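Local coordinates for tubulin-like protein CetZ2 (Haloferax volcanii, PDB 4B45) that binds GTP as a tubulin-like cytoskeletal protein with GTPase activity and takes part in controlling the shape of the archaeal cell, at residues Ile132-Asp137 with Glu326-Arg331; Val99-Gly104 with Gly110-Leu115; Asp166-Ala171 with Glu184-Arg189; Gly13-Ala18 with Tyr128-Leu133. One frame throughout, in Å; residues are numbered along the deposited sequence.

Interaction 1 of 4, residues Ile132-Asp137 with Glu326-Arg331; sequences ILPGAD and ESFMER. With GSP (5'-guanosine-diphosphate-monothiophosphate), chain C.
L133 meets F328 through a single methyl: CD1 stands over one face of the phenyl ring, 3.9 Å from the centroid of F328, as a CH-pi contact. The line to the centroid lies 16° off the ring normal, and the methyl is displaced toward the CD2-CE2-CZ side. F328 gets its ring there because its CG lies anti to the backbone N (chi1 162°), projecting the phenyl out from helix 323-340. The other apolar touch is looser: P134 CG comes obliquely to F328 CE1 at 4.2 Å.

The same segment, 132-137, also touches the nucleotide. I132 lays CD1 against N2 of the guanine of GSP at 3.7 Å, with CG2 near N3 of the same base. Cut back to an alanine, I132 would no longer have CG1, CG2 and CD1, which is likely to open a gap beside N2 and N3 and let the base shift in its pocket. P134 CB lies 3.8 Å from the ribose O3' of GSP.

The C-terminal helix 323-340 thus packs on the end of strand 127-133, which runs in the central sheet between strands 96-102 and 159-164. Helix 140-156 flanks the junction, with Q143 and A146 touching both P134 and F328.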
# COMPACT_ATOMS: atom_id res chain seq x y z
N ILE A 132 -3.87 -5.47 -3.48
CA ILE A 132 -3.13 -6.72 -3.30
C ILE A 132 -3.21 -7.63 -4.52
O ILE A 132 -4.30 -8.08 -4.91
CB ILE A 132 -3.60 -7.50 -2.06
CG1 ILE A 132 -3.29 -6.71 -0.79
CG2 ILE A 132 -2.92 -8.87 -2.00
CD1 ILE A 132 -4.28 -6.98 0.34
N LEU A 133 -2.05 -7.89 -5.12
CA LEU A 133 -1.94 -8.77 -6.27
C LEU A 133 -1.91 -10.22 -5.80
O LEU A 133 -1.22 -10.54 -4.83
CB LEU A 133 -0.66 -8.42 -7.03
CG LEU A 133 -0.63 -8.59 -8.55
CD1 LEU A 133 -1.66 -7.68 -9.20
CD2 LEU A 133 0.78 -8.31 -9.07
N PRO A 134 -2.67 -11.11 -6.46
CA PRO A 134 -2.68 -12.51 -6.02
C PRO A 134 -1.35 -13.17 -6.33
O PRO A 134 -0.71 -12.83 -7.32
CB PRO A 134 -3.77 -13.15 -6.88
CG PRO A 134 -3.82 -12.31 -8.11
CD PRO A 134 -3.52 -10.90 -7.64
N GLY A 135 -0.95 -14.13 -5.52
CA GLY A 135 0.22 -14.92 -5.84
C GLY A 135 0.01 -15.68 -7.14
O GLY A 135 -1.12 -16.05 -7.50
N ALA A 136 1.12 -15.92 -7.83
CA ALA A 136 1.12 -16.61 -9.11
C ALA A 136 0.54 -18.04 -9.07
O ALA A 136 0.12 -18.57 -10.10
CB ALA A 136 2.53 -16.62 -9.71
N ASP A 137 0.52 -18.66 -7.89
CA ASP A 137 -0.07 -20.00 -7.77
C ASP A 137 -1.59 -19.98 -7.62
O ASP A 137 -2.23 -21.03 -7.69
CB ASP A 137 0.54 -20.80 -6.61
CG ASP A 137 1.95 -21.26 -6.90
OD1 ASP A 137 2.30 -21.44 -8.08
OD2 ASP A 137 2.72 -21.45 -5.93
N GLU A 326 3.87 -7.48 -16.15
CA GLU A 326 3.67 -7.99 -17.50
C GLU A 326 3.38 -9.48 -17.50
O GLU A 326 2.52 -9.96 -18.24
CB GLU A 326 4.88 -7.68 -18.37
CG GLU A 326 5.13 -6.19 -18.53
CD GLU A 326 6.52 -5.89 -19.06
OE1 GLU A 326 7.39 -6.78 -18.98
OE2 GLU A 326 6.74 -4.76 -19.56
N SER A 327 4.10 -10.22 -16.66
CA SER A 327 3.85 -11.65 -16.52
C SER A 327 2.43 -11.86 -15.99
O SER A 327 1.68 -12.69 -16.50
CB SER A 327 4.88 -12.29 -15.59
OG SER A 327 4.55 -13.64 -15.35
N PHE A 328 2.06 -11.08 -14.97
CA PHE A 328 0.74 -11.19 -14.38
C PHE A 328 -0.38 -10.96 -15.40
O PHE A 328 -1.31 -11.77 -15.50
CB PHE A 328 0.58 -10.23 -13.17
CG PHE A 328 -0.85 -9.98 -12.80
CD1 PHE A 328 -1.62 -10.99 -12.25
CD2 PHE A 328 -1.43 -8.75 -13.03
CE1 PHE A 328 -2.96 -10.77 -11.93
CE2 PHE A 328 -2.77 -8.52 -12.71
CZ PHE A 328 -3.53 -9.54 -12.16
N MET A 329 -0.30 -9.87 -16.16
CA MET A 329 -1.31 -9.59 -17.18
C MET A 329 -1.36 -10.66 -18.27
O MET A 329 -2.43 -10.99 -18.78
CB MET A 329 -1.09 -8.20 -17.79
CG MET A 329 -1.28 -7.04 -16.82
SD MET A 329 -2.90 -7.00 -16.02
CE MET A 329 -3.88 -6.08 -17.21
N GLU A 330 -0.20 -11.19 -18.63
CA GLU A 330 -0.08 -12.20 -19.67
C GLU A 330 -0.84 -13.48 -19.32
O GLU A 330 -1.56 -14.03 -20.16
CB GLU A 330 1.40 -12.51 -19.94
CG GLU A 330 1.65 -13.63 -20.94
CD GLU A 330 3.14 -13.93 -21.12
OE1 GLU A 330 3.97 -13.06 -20.78
OE2 GLU A 330 3.47 -15.04 -21.59
N ARG A 331 -0.70 -13.95 -18.09
CA ARG A 331 -1.37 -15.19 -17.71
C ARG A 331 -2.86 -14.94 -17.57
O ARG A 331 -3.67 -15.79 -17.92
CB ARG A 331 -0.81 -15.72 -16.39
CG ARG A 331 0.71 -15.70 -16.30
CD ARG A 331 1.35 -16.96 -16.86
NE ARG A 331 2.81 -16.85 -16.95
CZ ARG A 331 3.64 -16.85 -15.91
NH1 ARG A 331 3.17 -16.97 -14.66
NH2 ARG A 331 4.95 -16.74 -16.11
PG GSP C . -14.54 -13.53 -2.16
O3B GSP C . -14.49 -11.95 -1.89
S1G GSP C . -12.97 -14.32 -3.24
O2G GSP C . -14.66 -14.30 -0.81
O3G GSP C . -15.74 -13.71 -3.01
PB GSP C . -13.29 -11.12 -1.24
O1B GSP C . -13.50 -10.78 0.21
O2B GSP C . -13.18 -9.81 -2.01
PA GSP C . -10.60 -11.59 -0.59
O1A GSP C . -10.27 -12.62 0.45
O2A GSP C . -10.56 -10.24 0.06
O3A GSP C . -11.94 -11.92 -1.35
O5' GSP C . -9.51 -11.53 -1.69
C5' GSP C . -8.80 -12.64 -2.12
C4' GSP C . -7.41 -12.32 -2.47
O4' GSP C . -6.79 -11.62 -1.43
C3' GSP C . -6.59 -13.53 -2.70
O3' GSP C . -5.61 -13.17 -3.59
C2' GSP C . -5.98 -13.80 -1.40
O2' GSP C . -4.76 -14.43 -1.58
C1' GSP C . -5.77 -12.47 -0.86
N9 GSP C . -5.86 -12.34 0.58
C8 GSP C . -6.82 -12.83 1.36
N7 GSP C . -6.59 -12.45 2.64
C5 GSP C . -5.46 -11.69 2.65
C6 GSP C . -4.76 -11.02 3.69
O6 GSP C . -5.18 -11.07 5.01
N1 GSP C . -3.63 -10.33 3.37
C2 GSP C . -3.20 -10.28 2.09
N2 GSP C . -1.98 -9.51 1.81
N3 GSP C . -3.84 -10.89 1.08
C4 GSP C . -4.98 -11.62 1.35

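Interaction 2 of 4, residues Val99-Gly104 with Gly110-Leu115; sequences VVAGLG and GGAPVL
A101 and A112 bring strand 99-102 and helix 110-115 together methyl to methyl, their CB atoms 3.7 Å apart. With only a methyl from each partner between them, the two CA atoms approach to 6.4 Å, the nearest pair along the two backbones. V99 widens this patch one step back along the strand: its CG1, held anti to the backbone N (chi1 170°), reaches A112 CB at 4.0 Å. A112 CB therefore sits against both V99 and A101, which alternate with V100 along the strand and point to the helix.

Beyond V99 the fit slackens. Its other methyl, CG2, comes only to 4.5 Å from L115 CG, and the partly exposed V114 lies on the outer side of the helix, turned from the strand. The short axes are 8.5 Å apart and run nearly antiparallel, at 158°.

This is the strand-to-helix return of a beta-alpha-beta unit, 96-102, 107-120 and 127-133, whose turn and first helical residues carry the GTP-binding G106, S107 and G108. L115 continues onto I6 and V8 of strand 3-8, V114 packs on helix 68-85, and P113 faces T152 and V153 of helix 140-156.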
# COMPACT_ATOMS: atom_id res chain seq x y z
N VAL A 99 -8.31 3.33 -0.69
CA VAL A 99 -9.22 2.20 -0.81
C VAL A 99 -8.37 0.93 -0.82
O VAL A 99 -7.62 0.69 -1.77
CB VAL A 99 -10.12 2.26 -2.07
CG1 VAL A 99 -10.86 0.94 -2.27
CG2 VAL A 99 -11.12 3.41 -1.98
N VAL A 100 -8.46 0.12 0.24
CA VAL A 100 -7.60 -1.06 0.38
C VAL A 100 -8.33 -2.34 -0.06
O VAL A 100 -9.39 -2.66 0.49
CB VAL A 100 -7.12 -1.21 1.84
CG1 VAL A 100 -6.08 -2.27 1.97
CG2 VAL A 100 -6.60 0.13 2.37
N ALA A 101 -7.78 -3.06 -1.03
CA ALA A 101 -8.46 -4.23 -1.58
C ALA A 101 -7.53 -5.35 -2.08
O ALA A 101 -6.44 -5.09 -2.61
CB ALA A 101 -9.39 -3.83 -2.69
N GLY A 102 -7.98 -6.58 -1.89
CA GLY A 102 -7.43 -7.72 -2.59
C GLY A 102 -8.01 -7.72 -3.99
O GLY A 102 -9.22 -7.82 -4.16
N LEU A 103 -7.17 -7.59 -5.00
CA LEU A 103 -7.67 -7.47 -6.37
C LEU A 103 -8.21 -8.79 -6.97
O LEU A 103 -8.94 -8.76 -7.95
CB LEU A 103 -6.60 -6.87 -7.27
CG LEU A 103 -6.09 -5.49 -6.87
CD1 LEU A 103 -4.93 -5.07 -7.77
CD2 LEU A 103 -7.20 -4.45 -6.92
N GLY A 104 -7.86 -9.93 -6.37
CA GLY A 104 -8.27 -11.21 -6.92
C GLY A 104 -9.63 -11.72 -6.45
O GLY A 104 -10.20 -12.62 -7.06
N GLY A 110 -14.47 -6.31 -7.37
CA GLY A 110 -15.61 -5.64 -7.97
C GLY A 110 -15.86 -4.27 -7.38
O GLY A 110 -15.99 -3.29 -8.12
N GLY A 111 -15.90 -4.19 -6.05
CA GLY A 111 -16.25 -2.96 -5.37
C GLY A 111 -15.17 -1.89 -5.31
O GLY A 111 -15.50 -0.70 -5.24
N ALA A 112 -13.90 -2.26 -5.31
CA ALA A 112 -12.85 -1.25 -5.16
C ALA A 112 -12.90 -0.17 -6.24
O ALA A 112 -12.88 1.02 -5.92
CB ALA A 112 -11.45 -1.88 -5.07
N PRO A 113 -12.97 -0.57 -7.53
CA PRO A 113 -12.96 0.47 -8.57
C PRO A 113 -14.19 1.36 -8.46
O PRO A 113 -14.10 2.57 -8.65
CB PRO A 113 -13.05 -0.34 -9.86
CG PRO A 113 -12.59 -1.71 -9.50
CD PRO A 113 -13.03 -1.92 -8.11
N VAL A 114 -15.33 0.74 -8.17
CA VAL A 114 -16.57 1.46 -8.02
C VAL A 114 -16.48 2.53 -6.91
O VAL A 114 -16.83 3.68 -7.12
CB VAL A 114 -17.73 0.49 -7.74
CG1 VAL A 114 -19.02 1.24 -7.53
CG2 VAL A 114 -17.85 -0.49 -8.90
N LEU A 115 -16.00 2.13 -5.74
CA LEU A 115 -15.85 3.06 -4.64
C LEU A 115 -14.76 4.12 -4.93
O LEU A 115 -14.91 5.31 -4.58
CB LEU A 115 -15.55 2.29 -3.36
CG LEU A 115 -15.58 3.07 -2.05
CD1 LEU A 115 -16.92 3.75 -1.93
CD2 LEU A 115 -15.32 2.14 -0.87

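Interaction 3 of 4, residues Asp166-Ala171 with Glu184-Arg189; sequences DAFRSA and EAIARR
A185 O, on the helix facing F168, is gripped twice by R189: the backbone N of R189 donates at 3.2 Å as the ordinary helical bond, and NH1 of R189 donates at 3.3 Å from the opposite face of the carbonyl plane. The helix is 175-196, the long central helix that in the tubulin/FtsZ fold connects the GTPase domain to the C-terminal domain, and F168 sits in the loop leading to it from strand 159-164.

The side-chain bond is tilted, with NH1 46° out of the carbonyl plane, yet it fixes how the guanidinium turns. R189 runs extended from CG to NE and then twists at chi4 (69°), bringing NH1 back over the preceding turn and presenting a flat face to F168. The ring meets that face edge-on, its plane 89° from the guanidinium: F168 CE1 stands 3.9 Å above the plane, almost equally far from NE, CZ and NH2 of R189. R189 also reaches L225 and Y227 of strand 222-231. Within the loop, R169 NH1 and D166 OD1 form a salt bridge whose hydrogen bond is weak.

The remaining contacts of F168 are apolar. F168 and I186 both touch V163 of strand 159-164, so the loop, helix and sheet close on one another. The ring and the I186 chain cross at about a right angle, with CD1 of I186 3.9 Å from F168 CZ.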
# COMPACT_ATOMS: atom_id res chain seq x y z
N ASP A 166 3.29 -12.67 -3.42
CA ASP A 166 4.45 -13.50 -3.69
C ASP A 166 5.76 -12.84 -3.26
O ASP A 166 6.77 -13.53 -3.11
CB ASP A 166 4.52 -13.87 -5.18
CG ASP A 166 3.63 -15.04 -5.53
OD1 ASP A 166 3.14 -15.72 -4.60
OD2 ASP A 166 3.44 -15.30 -6.74
N ALA A 167 5.76 -11.52 -3.05
CA ALA A 167 7.00 -10.83 -2.66
C ALA A 167 7.31 -11.03 -1.17
O ALA A 167 8.41 -10.75 -0.71
CB ALA A 167 6.92 -9.34 -2.98
N PHE A 168 6.33 -11.52 -0.42
CA PHE A 168 6.48 -11.66 1.02
C PHE A 168 6.18 -13.09 1.45
O PHE A 168 5.03 -13.46 1.68
CB PHE A 168 5.56 -10.68 1.73
CG PHE A 168 5.79 -9.25 1.32
CD1 PHE A 168 6.83 -8.52 1.87
CD2 PHE A 168 5.00 -8.66 0.35
CE1 PHE A 168 7.06 -7.21 1.49
CE2 PHE A 168 5.24 -7.34 -0.04
CZ PHE A 168 6.27 -6.62 0.53
N ARG A 169 7.24 -13.88 1.53
CA ARG A 169 7.14 -15.30 1.81
C ARG A 169 8.23 -15.70 2.80
O ARG A 169 9.34 -15.20 2.75
CB ARG A 169 7.33 -16.12 0.54
CG ARG A 169 6.57 -15.61 -0.67
CD ARG A 169 6.54 -16.69 -1.73
NE ARG A 169 5.96 -17.88 -1.15
CZ ARG A 169 4.73 -18.32 -1.42
NH1 ARG A 169 3.99 -17.68 -2.31
NH2 ARG A 169 4.27 -19.42 -0.83
N SER A 170 7.89 -16.62 3.70
CA SER A 170 8.85 -17.11 4.67
C SER A 170 8.68 -18.62 4.72
O SER A 170 7.56 -19.10 4.86
CB SER A 170 8.56 -16.49 6.04
OG SER A 170 9.52 -16.87 6.99
N ALA A 171 9.77 -19.36 4.58
CA ALA A 171 9.68 -20.81 4.54
C ALA A 171 9.04 -21.37 5.81
O ALA A 171 9.36 -20.93 6.92
CB ALA A 171 11.06 -21.43 4.31
N GLU A 184 1.50 -7.19 7.95
CA GLU A 184 2.31 -6.47 8.92
C GLU A 184 3.49 -5.75 8.26
O GLU A 184 3.86 -4.65 8.67
CB GLU A 184 2.79 -7.42 10.01
CG GLU A 184 1.75 -7.73 11.06
CD GLU A 184 1.72 -6.69 12.16
OE1 GLU A 184 1.55 -5.49 11.85
OE2 GLU A 184 1.85 -7.08 13.35
N ALA A 185 4.08 -6.38 7.25
CA ALA A 185 5.20 -5.77 6.56
C ALA A 185 4.68 -4.58 5.78
O ALA A 185 5.32 -3.53 5.71
CB ALA A 185 5.88 -6.76 5.63
N ILE A 186 3.50 -4.74 5.19
CA ILE A 186 2.95 -3.65 4.40
C ILE A 186 2.58 -2.51 5.31
O ILE A 186 2.87 -1.34 5.01
CB ILE A 186 1.75 -4.10 3.55
CG1 ILE A 186 2.26 -4.96 2.40
CG2 ILE A 186 1.03 -2.90 2.97
CD1 ILE A 186 3.31 -4.25 1.55
N ALA A 187 2.00 -2.85 6.45
CA ALA A 187 1.61 -1.84 7.42
C ALA A 187 2.79 -0.97 7.87
O ALA A 187 2.67 0.25 7.94
CB ALA A 187 0.95 -2.47 8.60
N ARG A 188 3.92 -1.61 8.18
CA ARG A 188 5.12 -0.88 8.61
C ARG A 188 5.63 0.06 7.52
O ARG A 188 5.90 1.23 7.78
CB ARG A 188 6.24 -1.84 9.01
CG ARG A 188 7.60 -1.18 9.10
CD ARG A 188 8.72 -2.15 8.74
NE ARG A 188 9.24 -2.86 9.91
CZ ARG A 188 10.01 -3.94 9.86
NH1 ARG A 188 10.35 -4.47 8.68
NH2 ARG A 188 10.43 -4.51 10.97
N ARG A 189 5.76 -0.46 6.30
CA ARG A 189 6.13 0.33 5.13
C ARG A 189 5.23 1.53 4.87
O ARG A 189 5.71 2.65 4.70
CB ARG A 189 6.13 -0.54 3.88
CG ARG A 189 7.37 -1.36 3.70
CD ARG A 189 7.07 -2.56 2.85
NE ARG A 189 8.25 -3.40 2.60
CZ ARG A 189 8.86 -4.12 3.54
NH1 ARG A 189 8.44 -4.10 4.80
NH2 ARG A 189 9.91 -4.86 3.21

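Interaction 4 of 4, residues Gly13-Ala18 with Tyr128-Leu133; sequences GKLASA and YVLGIL. With GSP (5'-guanosine-diphosphate-monothiophosphate), chain C.
The guanine end of the GTP pocket is built here, where the first turns of helix 9-26, carrying the GTP-binding residues Q10 to K14, pack on strand 127-133. L15 joins the two elements. Its CG is anti to the backbone N (chi1 -179°), which throws the isopropyl group across to the sheet, and CD2 of L15 does the touching: it lies 3.7 Å from L130 CD2 and 3.7 Å from I132 CD1. L15 and L130 cross at about a right angle. One methyl thus serves both strand residues that point to the helix; they alternate with G131, on whose side the strand faces away.

K14, next to L15 in the chain, turns to the nucleotide. The lysine bends at chi3 (-113°) and curls round the base carbonyl, so that CD of K14 is 3.2 Å from O6 of GSP and NZ of K14 donates a weak hydrogen bond to the same O6, also at 3.2 Å. With an alanine in place of K14 the chain beyond CB is gone, and O6 is likely to lose this donor and the methylenes curled about it. In the helix itself, S17 OG gives a 2.8 Å hydrogen bond to G13 O, which S17 N grips from the opposite face of the carbonyl plane; this ties the serine hydroxyl to the helix backbone.

Apolar and polar work are thus split between adjacent residues: L15 meets the strand through apolar carbon contacts, while the positive charge of K14 would probably polarise the guanine carbonyl.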
# COMPACT_ATOMS: atom_id res chain seq x y z
N GLY A 13 -10.03 -5.49 4.42
CA GLY A 13 -10.35 -5.16 5.80
C GLY A 13 -9.23 -5.59 6.73
O GLY A 13 -8.96 -4.94 7.74
N LYS A 14 -8.60 -6.71 6.40
CA LYS A 14 -7.48 -7.21 7.19
C LYS A 14 -6.25 -6.29 7.09
O LYS A 14 -5.61 -5.96 8.09
CB LYS A 14 -7.12 -8.63 6.78
CG LYS A 14 -7.97 -9.71 7.46
CD LYS A 14 -7.21 -11.04 7.49
CE LYS A 14 -7.87 -12.10 6.60
NZ LYS A 14 -6.99 -13.30 6.32
N LEU A 15 -5.92 -5.88 5.87
CA LEU A 15 -4.78 -4.99 5.67
C LEU A 15 -5.08 -3.61 6.26
O LEU A 15 -4.23 -3.01 6.91
CB LEU A 15 -4.40 -4.90 4.19
CG LEU A 15 -3.20 -4.02 3.81
CD1 LEU A 15 -1.99 -4.37 4.65
CD2 LEU A 15 -2.89 -4.16 2.33
N ALA A 16 -6.29 -3.10 6.03
CA ALA A 16 -6.68 -1.82 6.63
C ALA A 16 -6.61 -1.83 8.16
O ALA A 16 -6.22 -0.83 8.76
CB ALA A 16 -8.07 -1.40 6.16
N SER A 17 -6.98 -2.94 8.78
CA SER A 17 -6.84 -3.08 10.23
C SER A 17 -5.38 -3.07 10.69
O SER A 17 -5.06 -2.47 11.71
CB SER A 17 -7.50 -4.38 10.72
OG SER A 17 -8.90 -4.34 10.52
N ALA A 18 -4.52 -3.76 9.94
CA ALA A 18 -3.11 -3.85 10.31
C ALA A 18 -2.44 -2.47 10.25
O ALA A 18 -1.71 -2.08 11.15
CB ALA A 18 -2.39 -4.84 9.42
N TYR A 128 -6.35 6.94 -3.47
CA TYR A 128 -5.41 5.90 -3.85
C TYR A 128 -6.02 4.55 -3.59
O TYR A 128 -6.82 4.40 -2.67
CB TYR A 128 -4.14 6.01 -3.00
CG TYR A 128 -3.43 7.34 -3.12
CD1 TYR A 128 -3.15 7.88 -4.37
CD2 TYR A 128 -3.04 8.06 -1.99
CE1 TYR A 128 -2.49 9.11 -4.49
CE2 TYR A 128 -2.39 9.29 -2.11
CZ TYR A 128 -2.12 9.80 -3.36
OH TYR A 128 -1.47 11.02 -3.50
N VAL A 129 -5.65 3.56 -4.39
CA VAL A 129 -5.99 2.18 -4.09
C VAL A 129 -4.72 1.48 -3.61
O VAL A 129 -3.68 1.52 -4.27
CB VAL A 129 -6.56 1.42 -5.31
CG1 VAL A 129 -6.64 -0.10 -5.04
CG2 VAL A 129 -7.93 1.97 -5.68
N LEU A 130 -4.80 0.88 -2.43
CA LEU A 130 -3.76 -0.03 -1.97
C LEU A 130 -4.22 -1.42 -2.39
O LEU A 130 -5.13 -2.01 -1.77
CB LEU A 130 -3.56 0.09 -0.46
CG LEU A 130 -2.54 -0.80 0.23
CD1 LEU A 130 -1.13 -0.67 -0.37
CD2 LEU A 130 -2.53 -0.48 1.74
N GLY A 131 -3.66 -1.92 -3.49
CA GLY A 131 -4.16 -3.14 -4.09
C GLY A 131 -3.27 -4.35 -3.89
O GLY A 131 -2.06 -4.28 -4.12
N ILE A 132 -3.87 -5.47 -3.48
CA ILE A 132 -3.13 -6.72 -3.30
C ILE A 132 -3.21 -7.63 -4.52
O ILE A 132 -4.30 -8.08 -4.91
CB ILE A 132 -3.60 -7.50 -2.06
CG1 ILE A 132 -3.29 -6.71 -0.79
CG2 ILE A 132 -2.92 -8.87 -2.00
CD1 ILE A 132 -4.28 -6.98 0.34
N LEU A 133 -2.05 -7.89 -5.12
CA LEU A 133 -1.94 -8.77 -6.27
C LEU A 133 -1.91 -10.22 -5.80
O LEU A 133 -1.22 -10.54 -4.83
CB LEU A 133 -0.66 -8.42 -7.03
CG LEU A 133 -0.63 -8.59 -8.55
CD1 LEU A 133 -1.66 -7.68 -9.20
CD2 LEU A 133 0.78 -8.31 -9.07
PG GSP C . -14.54 -13.53 -2.16
O3B GSP C . -14.49 -11.95 -1.89
S1G GSP C . -12.97 -14.32 -3.24
O2G GSP C . -14.66 -14.30 -0.81
O3G GSP C . -15.74 -13.71 -3.01
PB GSP C . -13.29 -11.12 -1.24
O1B GSP C . -13.50 -10.78 0.21
O2B GSP C . -13.18 -9.81 -2.01
PA GSP C . -10.60 -11.59 -0.59
O1A GSP C . -10.27 -12.62 0.45
O2A GSP C . -10.56 -10.24 0.06
O3A GSP C . -11.94 -11.92 -1.35
O5' GSP C . -9.51 -11.53 -1.69
C5' GSP C . -8.80 -12.64 -2.12
C4' GSP C . -7.41 -12.32 -2.47
O4' GSP C . -6.79 -11.62 -1.43
C3' GSP C . -6.59 -13.53 -2.70
O3' GSP C . -5.61 -13.17 -3.59
C2' GSP C . -5.98 -13.80 -1.40
O2' GSP C . -4.76 -14.43 -1.58
C1' GSP C . -5.77 -12.47 -0.86
N9 GSP C . -5.86 -12.34 0.58
C8 GSP C . -6.82 -12.83 1.36
N7 GSP C . -6.59 -12.45 2.64
C5 GSP C . -5.46 -11.69 2.65
C6 GSP C . -4.76 -11.02 3.69
O6 GSP C . -5.18 -11.07 5.01
N1 GSP C . -3.63 -10.33 3.37
C2 GSP C . -3.20 -10.28 2.09
N2 GSP C . -1.98 -9.51 1.81
N3 GSP C . -3.84 -10.89 1.08
C4 GSP C . -4.98 -11.62 1.35

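How the interactions relate
Interactions 1, 2 and 4 are buried; interaction 3 is only partly so. Interactions 1 and 4 use strand 127-133, and interaction 2 its neighbour 96-102. Interactions 1 and 4 share I132 and L133: alternate side chains send I132 to helix 9-26 and the nucleotide and L133 to the C-terminal helix. Interaction 2 joins them through backbone, A101 O to I132 N and L103 N to I132 O. Interaction 3 meets interaction 4 by packing of I186 on L15, and interaction 1 through A136 N and D166 OD2. Interaction 2 is purely aliphatic, interaction 1 adds an aromatic face, interaction 3 sets a ring edge against a guanidinium, and interaction 4 pairs leucine-isoleucine packing with a weak lysine bond to guanine O6.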